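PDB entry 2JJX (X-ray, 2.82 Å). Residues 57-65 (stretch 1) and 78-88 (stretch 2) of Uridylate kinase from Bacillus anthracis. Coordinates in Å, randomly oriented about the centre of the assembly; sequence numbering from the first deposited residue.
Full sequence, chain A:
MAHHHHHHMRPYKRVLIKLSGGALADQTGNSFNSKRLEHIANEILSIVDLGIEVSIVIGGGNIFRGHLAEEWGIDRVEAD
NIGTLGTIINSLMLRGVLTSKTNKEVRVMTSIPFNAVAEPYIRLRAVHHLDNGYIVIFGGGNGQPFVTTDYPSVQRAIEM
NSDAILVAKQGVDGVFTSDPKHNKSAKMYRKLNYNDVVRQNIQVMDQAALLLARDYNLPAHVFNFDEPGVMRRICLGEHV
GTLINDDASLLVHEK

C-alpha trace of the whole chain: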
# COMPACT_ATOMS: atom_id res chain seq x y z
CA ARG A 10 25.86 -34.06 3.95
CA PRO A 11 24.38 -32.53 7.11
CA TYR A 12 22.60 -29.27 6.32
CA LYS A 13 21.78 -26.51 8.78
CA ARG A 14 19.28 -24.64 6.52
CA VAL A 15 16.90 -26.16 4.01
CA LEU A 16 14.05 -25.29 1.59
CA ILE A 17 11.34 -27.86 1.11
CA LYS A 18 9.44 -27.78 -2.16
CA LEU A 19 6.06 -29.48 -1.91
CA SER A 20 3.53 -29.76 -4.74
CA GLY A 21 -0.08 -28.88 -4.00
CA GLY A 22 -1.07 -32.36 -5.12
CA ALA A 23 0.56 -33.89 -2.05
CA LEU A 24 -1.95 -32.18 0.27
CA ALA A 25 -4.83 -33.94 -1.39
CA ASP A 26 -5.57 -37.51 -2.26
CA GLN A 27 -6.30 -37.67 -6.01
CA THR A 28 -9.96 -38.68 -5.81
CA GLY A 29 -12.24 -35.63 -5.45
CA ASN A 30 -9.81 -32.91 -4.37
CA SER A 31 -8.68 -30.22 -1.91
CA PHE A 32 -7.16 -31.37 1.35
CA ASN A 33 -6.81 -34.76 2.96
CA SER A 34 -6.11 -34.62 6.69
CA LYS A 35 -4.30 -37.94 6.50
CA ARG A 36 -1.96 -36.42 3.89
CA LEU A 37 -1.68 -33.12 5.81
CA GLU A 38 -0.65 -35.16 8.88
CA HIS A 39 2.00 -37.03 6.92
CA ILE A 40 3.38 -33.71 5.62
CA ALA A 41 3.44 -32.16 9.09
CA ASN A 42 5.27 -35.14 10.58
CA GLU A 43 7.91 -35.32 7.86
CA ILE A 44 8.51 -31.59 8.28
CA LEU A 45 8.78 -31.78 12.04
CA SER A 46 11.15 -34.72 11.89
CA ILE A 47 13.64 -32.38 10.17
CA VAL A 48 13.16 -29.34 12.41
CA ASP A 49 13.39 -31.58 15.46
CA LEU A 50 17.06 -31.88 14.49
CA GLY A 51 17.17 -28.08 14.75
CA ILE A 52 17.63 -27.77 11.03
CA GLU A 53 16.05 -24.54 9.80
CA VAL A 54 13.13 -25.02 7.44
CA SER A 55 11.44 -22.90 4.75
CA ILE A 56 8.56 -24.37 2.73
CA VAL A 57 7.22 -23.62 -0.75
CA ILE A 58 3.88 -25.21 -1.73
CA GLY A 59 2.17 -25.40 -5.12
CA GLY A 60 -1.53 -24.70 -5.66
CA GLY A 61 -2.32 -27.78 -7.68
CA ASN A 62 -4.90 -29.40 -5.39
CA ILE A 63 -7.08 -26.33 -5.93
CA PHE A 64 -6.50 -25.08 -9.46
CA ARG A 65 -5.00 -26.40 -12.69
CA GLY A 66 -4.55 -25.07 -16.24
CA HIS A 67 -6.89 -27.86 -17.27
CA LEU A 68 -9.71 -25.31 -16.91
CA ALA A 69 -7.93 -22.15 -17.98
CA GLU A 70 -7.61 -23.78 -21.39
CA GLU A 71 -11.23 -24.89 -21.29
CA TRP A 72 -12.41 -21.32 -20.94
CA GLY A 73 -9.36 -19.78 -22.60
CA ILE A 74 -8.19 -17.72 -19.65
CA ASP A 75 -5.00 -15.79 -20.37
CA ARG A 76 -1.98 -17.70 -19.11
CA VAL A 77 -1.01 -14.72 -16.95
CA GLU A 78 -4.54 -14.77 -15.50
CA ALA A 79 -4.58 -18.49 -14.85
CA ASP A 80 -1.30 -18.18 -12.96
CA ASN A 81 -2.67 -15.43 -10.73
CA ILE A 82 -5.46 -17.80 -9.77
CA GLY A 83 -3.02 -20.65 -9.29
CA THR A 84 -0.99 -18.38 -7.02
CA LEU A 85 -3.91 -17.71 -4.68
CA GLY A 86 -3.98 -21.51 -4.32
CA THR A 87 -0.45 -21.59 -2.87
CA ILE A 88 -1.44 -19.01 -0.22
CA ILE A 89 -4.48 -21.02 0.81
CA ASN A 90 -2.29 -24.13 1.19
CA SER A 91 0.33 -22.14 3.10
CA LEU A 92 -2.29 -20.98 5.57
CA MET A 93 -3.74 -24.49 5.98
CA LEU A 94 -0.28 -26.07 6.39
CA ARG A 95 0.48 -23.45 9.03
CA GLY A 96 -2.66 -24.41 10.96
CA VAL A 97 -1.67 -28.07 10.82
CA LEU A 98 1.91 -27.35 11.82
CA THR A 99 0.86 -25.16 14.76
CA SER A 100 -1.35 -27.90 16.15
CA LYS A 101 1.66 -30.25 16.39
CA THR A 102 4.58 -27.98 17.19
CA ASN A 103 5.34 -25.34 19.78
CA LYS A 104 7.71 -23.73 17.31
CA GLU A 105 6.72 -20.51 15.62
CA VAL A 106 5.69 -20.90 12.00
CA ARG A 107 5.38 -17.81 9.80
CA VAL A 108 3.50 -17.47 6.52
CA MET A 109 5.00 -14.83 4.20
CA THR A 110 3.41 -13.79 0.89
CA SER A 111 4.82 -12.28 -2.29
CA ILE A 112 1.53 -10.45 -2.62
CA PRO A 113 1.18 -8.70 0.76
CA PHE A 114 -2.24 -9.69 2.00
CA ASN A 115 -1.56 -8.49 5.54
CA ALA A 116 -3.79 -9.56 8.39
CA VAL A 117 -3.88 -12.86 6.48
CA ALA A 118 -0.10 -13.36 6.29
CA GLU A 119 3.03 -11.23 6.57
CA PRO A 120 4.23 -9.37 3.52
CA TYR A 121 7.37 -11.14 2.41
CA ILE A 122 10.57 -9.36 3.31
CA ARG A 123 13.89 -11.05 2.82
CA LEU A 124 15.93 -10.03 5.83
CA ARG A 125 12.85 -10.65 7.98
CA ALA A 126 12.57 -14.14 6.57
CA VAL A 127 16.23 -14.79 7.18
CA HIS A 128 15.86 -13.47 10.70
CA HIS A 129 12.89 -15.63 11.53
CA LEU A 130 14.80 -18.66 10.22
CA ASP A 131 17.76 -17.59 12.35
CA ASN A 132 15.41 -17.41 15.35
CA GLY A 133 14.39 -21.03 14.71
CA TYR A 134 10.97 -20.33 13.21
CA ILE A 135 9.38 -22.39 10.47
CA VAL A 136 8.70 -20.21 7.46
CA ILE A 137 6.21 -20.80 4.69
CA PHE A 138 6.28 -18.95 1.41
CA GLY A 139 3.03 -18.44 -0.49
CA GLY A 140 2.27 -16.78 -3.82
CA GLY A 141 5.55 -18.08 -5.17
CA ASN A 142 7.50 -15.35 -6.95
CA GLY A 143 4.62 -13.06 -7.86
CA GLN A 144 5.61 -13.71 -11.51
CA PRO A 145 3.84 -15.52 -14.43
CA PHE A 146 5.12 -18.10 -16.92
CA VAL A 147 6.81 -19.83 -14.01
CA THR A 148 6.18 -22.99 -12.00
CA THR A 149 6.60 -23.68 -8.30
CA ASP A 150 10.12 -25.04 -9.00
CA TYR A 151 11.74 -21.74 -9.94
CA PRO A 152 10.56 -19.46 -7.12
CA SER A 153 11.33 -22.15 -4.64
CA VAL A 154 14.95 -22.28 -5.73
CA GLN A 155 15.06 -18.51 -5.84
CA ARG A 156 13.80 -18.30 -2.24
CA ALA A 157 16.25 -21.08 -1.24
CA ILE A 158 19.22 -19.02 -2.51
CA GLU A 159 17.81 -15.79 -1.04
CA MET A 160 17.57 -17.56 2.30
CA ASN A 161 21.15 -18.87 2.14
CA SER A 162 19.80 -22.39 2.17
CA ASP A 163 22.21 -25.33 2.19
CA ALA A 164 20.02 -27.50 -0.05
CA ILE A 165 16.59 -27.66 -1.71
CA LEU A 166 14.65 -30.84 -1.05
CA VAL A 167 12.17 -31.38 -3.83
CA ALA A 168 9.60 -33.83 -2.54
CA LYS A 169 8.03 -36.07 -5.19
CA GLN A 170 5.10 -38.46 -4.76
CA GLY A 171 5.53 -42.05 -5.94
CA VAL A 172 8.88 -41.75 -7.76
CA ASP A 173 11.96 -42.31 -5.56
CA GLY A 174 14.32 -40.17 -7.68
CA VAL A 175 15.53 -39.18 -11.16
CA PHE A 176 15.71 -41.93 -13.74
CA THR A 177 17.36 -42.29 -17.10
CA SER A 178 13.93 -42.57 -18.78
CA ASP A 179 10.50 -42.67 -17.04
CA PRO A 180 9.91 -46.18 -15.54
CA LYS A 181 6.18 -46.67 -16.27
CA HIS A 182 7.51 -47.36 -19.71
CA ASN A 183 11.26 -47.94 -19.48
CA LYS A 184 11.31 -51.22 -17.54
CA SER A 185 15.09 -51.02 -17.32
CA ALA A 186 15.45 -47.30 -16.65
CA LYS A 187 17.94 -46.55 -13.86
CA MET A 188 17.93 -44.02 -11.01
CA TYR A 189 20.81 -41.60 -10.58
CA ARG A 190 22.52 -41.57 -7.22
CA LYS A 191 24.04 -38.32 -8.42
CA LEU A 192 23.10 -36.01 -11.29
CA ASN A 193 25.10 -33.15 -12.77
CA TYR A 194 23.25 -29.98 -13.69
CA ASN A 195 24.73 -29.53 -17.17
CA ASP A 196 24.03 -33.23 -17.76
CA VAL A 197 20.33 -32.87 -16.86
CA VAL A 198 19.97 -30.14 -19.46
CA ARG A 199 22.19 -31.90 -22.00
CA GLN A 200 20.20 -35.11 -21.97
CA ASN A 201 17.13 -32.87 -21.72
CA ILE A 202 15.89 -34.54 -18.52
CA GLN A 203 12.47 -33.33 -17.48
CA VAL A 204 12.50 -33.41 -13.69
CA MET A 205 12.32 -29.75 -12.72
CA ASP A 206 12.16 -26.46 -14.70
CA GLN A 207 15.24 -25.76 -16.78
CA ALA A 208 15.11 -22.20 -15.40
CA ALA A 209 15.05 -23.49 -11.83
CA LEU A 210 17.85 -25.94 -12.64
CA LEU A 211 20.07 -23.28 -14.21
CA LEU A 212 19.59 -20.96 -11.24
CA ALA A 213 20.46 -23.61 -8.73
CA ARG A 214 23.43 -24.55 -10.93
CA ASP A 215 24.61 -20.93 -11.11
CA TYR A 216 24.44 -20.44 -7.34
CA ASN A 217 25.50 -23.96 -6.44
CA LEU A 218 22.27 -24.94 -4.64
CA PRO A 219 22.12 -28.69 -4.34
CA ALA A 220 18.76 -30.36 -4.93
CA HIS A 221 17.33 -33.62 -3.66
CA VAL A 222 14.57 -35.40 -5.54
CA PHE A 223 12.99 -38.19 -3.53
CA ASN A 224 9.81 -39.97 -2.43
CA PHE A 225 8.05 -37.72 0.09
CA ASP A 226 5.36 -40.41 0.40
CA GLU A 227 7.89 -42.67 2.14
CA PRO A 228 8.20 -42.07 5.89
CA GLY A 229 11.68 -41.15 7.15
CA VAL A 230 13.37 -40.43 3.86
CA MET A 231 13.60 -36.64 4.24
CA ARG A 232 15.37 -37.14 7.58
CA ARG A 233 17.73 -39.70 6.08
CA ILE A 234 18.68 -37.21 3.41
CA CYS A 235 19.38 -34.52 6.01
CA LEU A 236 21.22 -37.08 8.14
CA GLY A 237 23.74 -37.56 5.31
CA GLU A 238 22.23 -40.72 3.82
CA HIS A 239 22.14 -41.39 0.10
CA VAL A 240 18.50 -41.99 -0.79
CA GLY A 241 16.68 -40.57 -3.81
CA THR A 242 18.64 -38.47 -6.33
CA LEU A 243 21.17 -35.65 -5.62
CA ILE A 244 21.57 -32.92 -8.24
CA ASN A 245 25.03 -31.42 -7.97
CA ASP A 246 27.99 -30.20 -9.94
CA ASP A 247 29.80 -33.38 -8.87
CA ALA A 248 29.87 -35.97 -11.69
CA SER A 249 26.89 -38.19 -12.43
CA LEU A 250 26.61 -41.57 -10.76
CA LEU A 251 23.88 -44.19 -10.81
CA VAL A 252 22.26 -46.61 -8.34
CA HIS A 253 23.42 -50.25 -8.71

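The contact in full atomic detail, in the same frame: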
# COMPACT_ATOMS: atom_id res chain seq x y z
N VAL A 57 7.90 -24.20 0.41
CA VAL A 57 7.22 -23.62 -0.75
C VAL A 57 6.21 -24.64 -1.29
O VAL A 57 6.56 -25.78 -1.59
CB VAL A 57 8.22 -23.12 -1.81
CG1 VAL A 57 7.51 -22.73 -3.08
CG2 VAL A 57 8.99 -21.93 -1.28
N ILE A 58 4.92 -24.29 -1.26
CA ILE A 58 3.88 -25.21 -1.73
C ILE A 58 3.30 -24.75 -3.06
O ILE A 58 3.18 -23.56 -3.31
CB ILE A 58 2.71 -25.38 -0.70
CG1 ILE A 58 3.08 -24.77 0.64
CG2 ILE A 58 2.30 -26.85 -0.52
CD1 ILE A 58 2.35 -25.45 1.77
N GLY A 59 2.84 -25.70 -3.87
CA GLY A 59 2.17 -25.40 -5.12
C GLY A 59 0.68 -25.29 -4.87
O GLY A 59 0.22 -25.59 -3.76
N GLY A 60 -0.09 -24.83 -5.85
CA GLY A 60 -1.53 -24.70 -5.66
C GLY A 60 -2.35 -25.70 -6.44
O GLY A 60 -3.50 -25.47 -6.72
N GLY A 61 -1.71 -26.79 -6.82
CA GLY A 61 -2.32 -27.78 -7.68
C GLY A 61 -3.58 -28.52 -7.24
O GLY A 61 -4.34 -29.03 -8.06
N ASN A 62 -3.77 -28.67 -5.93
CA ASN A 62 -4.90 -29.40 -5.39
C ASN A 62 -6.13 -28.51 -5.44
O ASN A 62 -7.21 -28.93 -5.05
CB ASN A 62 -4.62 -29.82 -3.95
CG ASN A 62 -4.27 -28.63 -3.06
OD1 ASN A 62 -3.56 -27.71 -3.48
ND2 ASN A 62 -4.77 -28.66 -1.84
N ILE A 63 -5.96 -27.26 -5.86
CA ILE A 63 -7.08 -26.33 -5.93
C ILE A 63 -7.38 -25.95 -7.37
O ILE A 63 -8.53 -25.93 -7.78
CB ILE A 63 -6.76 -25.05 -5.13
CG1 ILE A 63 -6.50 -25.36 -3.67
CG2 ILE A 63 -7.82 -24.00 -5.35
CD1 ILE A 63 -6.09 -24.12 -2.91
N PHE A 64 -6.34 -25.56 -8.10
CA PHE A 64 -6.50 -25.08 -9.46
C PHE A 64 -5.43 -25.58 -10.41
O PHE A 64 -4.23 -25.53 -10.11
CB PHE A 64 -6.50 -23.55 -9.46
CG PHE A 64 -6.93 -22.95 -10.77
CD1 PHE A 64 -8.20 -23.19 -11.25
CD2 PHE A 64 -6.03 -22.27 -11.57
CE1 PHE A 64 -8.58 -22.71 -12.47
CE2 PHE A 64 -6.42 -21.77 -12.78
CZ PHE A 64 -7.69 -22.00 -13.23
N ARG A 65 -5.87 -25.92 -11.62
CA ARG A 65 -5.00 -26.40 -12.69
C ARG A 65 -5.37 -25.80 -14.04
O ARG A 65 -6.54 -25.55 -14.30
CB ARG A 65 -5.15 -27.92 -12.79
CG ARG A 65 -4.93 -28.64 -11.47
CD ARG A 65 -4.07 -29.86 -11.72
NE ARG A 65 -2.79 -29.81 -11.04
CZ ARG A 65 -2.28 -30.83 -10.36
NH1 ARG A 65 -2.98 -31.96 -10.27
NH2 ARG A 65 -1.10 -30.73 -9.75
N GLU A 78 -3.39 -14.80 -16.39
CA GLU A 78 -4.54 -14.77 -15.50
C GLU A 78 -4.69 -16.06 -14.73
O GLU A 78 -4.92 -16.06 -13.52
CB GLU A 78 -5.83 -14.41 -16.25
CG GLU A 78 -5.87 -12.96 -16.70
CD GLU A 78 -7.09 -12.65 -17.55
OE1 GLU A 78 -8.11 -13.35 -17.38
OE2 GLU A 78 -6.98 -11.79 -18.46
N ALA A 79 -4.56 -17.16 -15.46
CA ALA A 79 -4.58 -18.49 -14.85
C ALA A 79 -3.54 -18.63 -13.73
O ALA A 79 -3.79 -19.24 -12.70
CB ALA A 79 -4.35 -19.56 -15.90
N ASP A 80 -2.35 -18.08 -13.95
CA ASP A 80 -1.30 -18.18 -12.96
C ASP A 80 -1.66 -17.43 -11.69
O ASP A 80 -1.41 -17.91 -10.58
CB ASP A 80 0.00 -17.67 -13.55
CG ASP A 80 0.74 -18.74 -14.34
OD1 ASP A 80 0.20 -19.87 -14.47
OD2 ASP A 80 1.88 -18.48 -14.79
N ASN A 81 -2.26 -16.26 -11.86
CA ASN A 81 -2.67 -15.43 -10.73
C ASN A 81 -3.64 -16.19 -9.86
O ASN A 81 -3.65 -16.03 -8.65
CB ASN A 81 -3.33 -14.14 -11.21
CG ASN A 81 -2.32 -13.13 -11.69
OD1 ASN A 81 -1.11 -13.39 -11.67
ND2 ASN A 81 -2.80 -12.00 -12.18
N ILE A 82 -4.49 -16.99 -10.50
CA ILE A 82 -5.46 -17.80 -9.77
C ILE A 82 -4.72 -18.90 -9.05
O ILE A 82 -4.90 -19.10 -7.85
CB ILE A 82 -6.54 -18.36 -10.70
CG1 ILE A 82 -7.32 -17.22 -11.37
CG2 ILE A 82 -7.48 -19.30 -9.94
CD1 ILE A 82 -8.30 -17.67 -12.44
N GLY A 83 -3.85 -19.56 -9.80
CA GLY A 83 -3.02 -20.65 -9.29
C GLY A 83 -2.22 -20.23 -8.09
O GLY A 83 -2.07 -21.00 -7.16
N THR A 84 -1.77 -18.99 -8.09
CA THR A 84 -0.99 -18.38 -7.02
C THR A 84 -1.77 -18.21 -5.72
O THR A 84 -1.21 -18.25 -4.62
CB THR A 84 -0.47 -17.05 -7.48
OG1 THR A 84 0.44 -17.22 -8.57
CG2 THR A 84 0.21 -16.29 -6.36
N LEU A 85 -3.06 -17.89 -5.85
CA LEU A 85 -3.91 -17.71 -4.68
C LEU A 85 -4.02 -19.07 -4.00
O LEU A 85 -4.15 -19.15 -2.77
CB LEU A 85 -5.30 -17.19 -5.08
CG LEU A 85 -5.62 -15.71 -4.87
CD1 LEU A 85 -4.34 -14.92 -4.73
CD2 LEU A 85 -6.44 -15.20 -6.05
N GLY A 86 -3.94 -20.13 -4.80
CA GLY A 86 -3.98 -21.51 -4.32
C GLY A 86 -2.85 -21.80 -3.34
O GLY A 86 -3.05 -22.44 -2.32
N THR A 87 -1.64 -21.36 -3.69
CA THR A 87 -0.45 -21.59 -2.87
C THR A 87 -0.60 -20.93 -1.52
O THR A 87 -0.08 -21.45 -0.54
CB THR A 87 0.86 -21.14 -3.55
OG1 THR A 87 0.97 -19.71 -3.56
CG2 THR A 87 0.95 -21.66 -5.00
N ILE A 88 -1.26 -19.77 -1.47
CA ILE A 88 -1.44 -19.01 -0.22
C ILE A 88 -2.42 -19.71 0.70
O ILE A 88 -2.24 -19.76 1.93
CB ILE A 88 -1.80 -17.56 -0.48
CG1 ILE A 88 -0.63 -16.85 -1.15
CG2 ILE A 88 -2.07 -16.82 0.81
CD1 ILE A 88 -1.04 -15.85 -2.15

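No hydrogen bond joins the glycine-rich loop after the strand at 57-58 to helix 78-88; the contact, 382 Å² counted over both sides, rests on packing. Its first rule is to remove side chains where backbones must meet. The CA atoms of Gly 60 and Gly 86 lie 4.2 Å apart. A CB on Gly 60 would point toward the helix and stand 2.5 Å from Gly 83 O, a clash. One on Gly 86 would be tight against Gly 60 O and would also collide with Gly 83 O in its own helix. Gly 83 is different: a CB there would have room, so this contact does not demand glycine.

The second rule is to anchor the close approach with one large ring. Phe 64, buried and with its CA-to-CB bond toward the helix, takes chi1 t (-168°) and chi2 62°, which lays the ring along the turn from Ala 79 to Gly 83. Ile 82, in the m, t rotamer, sets its methyl over one ring face: CG2 is 3.8 Å from the centroid of the Phe 64 ring and 16° off the normal, a CH-pi contact. At the ring edge, Phe 64 CE2 meets Ala 79 O at 3.7 Å, while the small Ala 79 side chain stays close without crowding, its CB 4.3 Å from Phe 64 CE2.

Thr 87 serves two surroundings. With chi1 p (74°), its OG1 donates to Thr 84 O at 2.8 Å and also bonds elsewhere in the structure, while its CG2 packs against the loop, 3.4 Å from Gly 60 N. Ile 63, also m, t, extends its CD1 to 3.5 Å from Gly 86 O, putting the methyl against the helix backbone. The loop braces itself, since Gly 60 O accepts from both Ile 63 N and Phe 64 N at 3.2 Å.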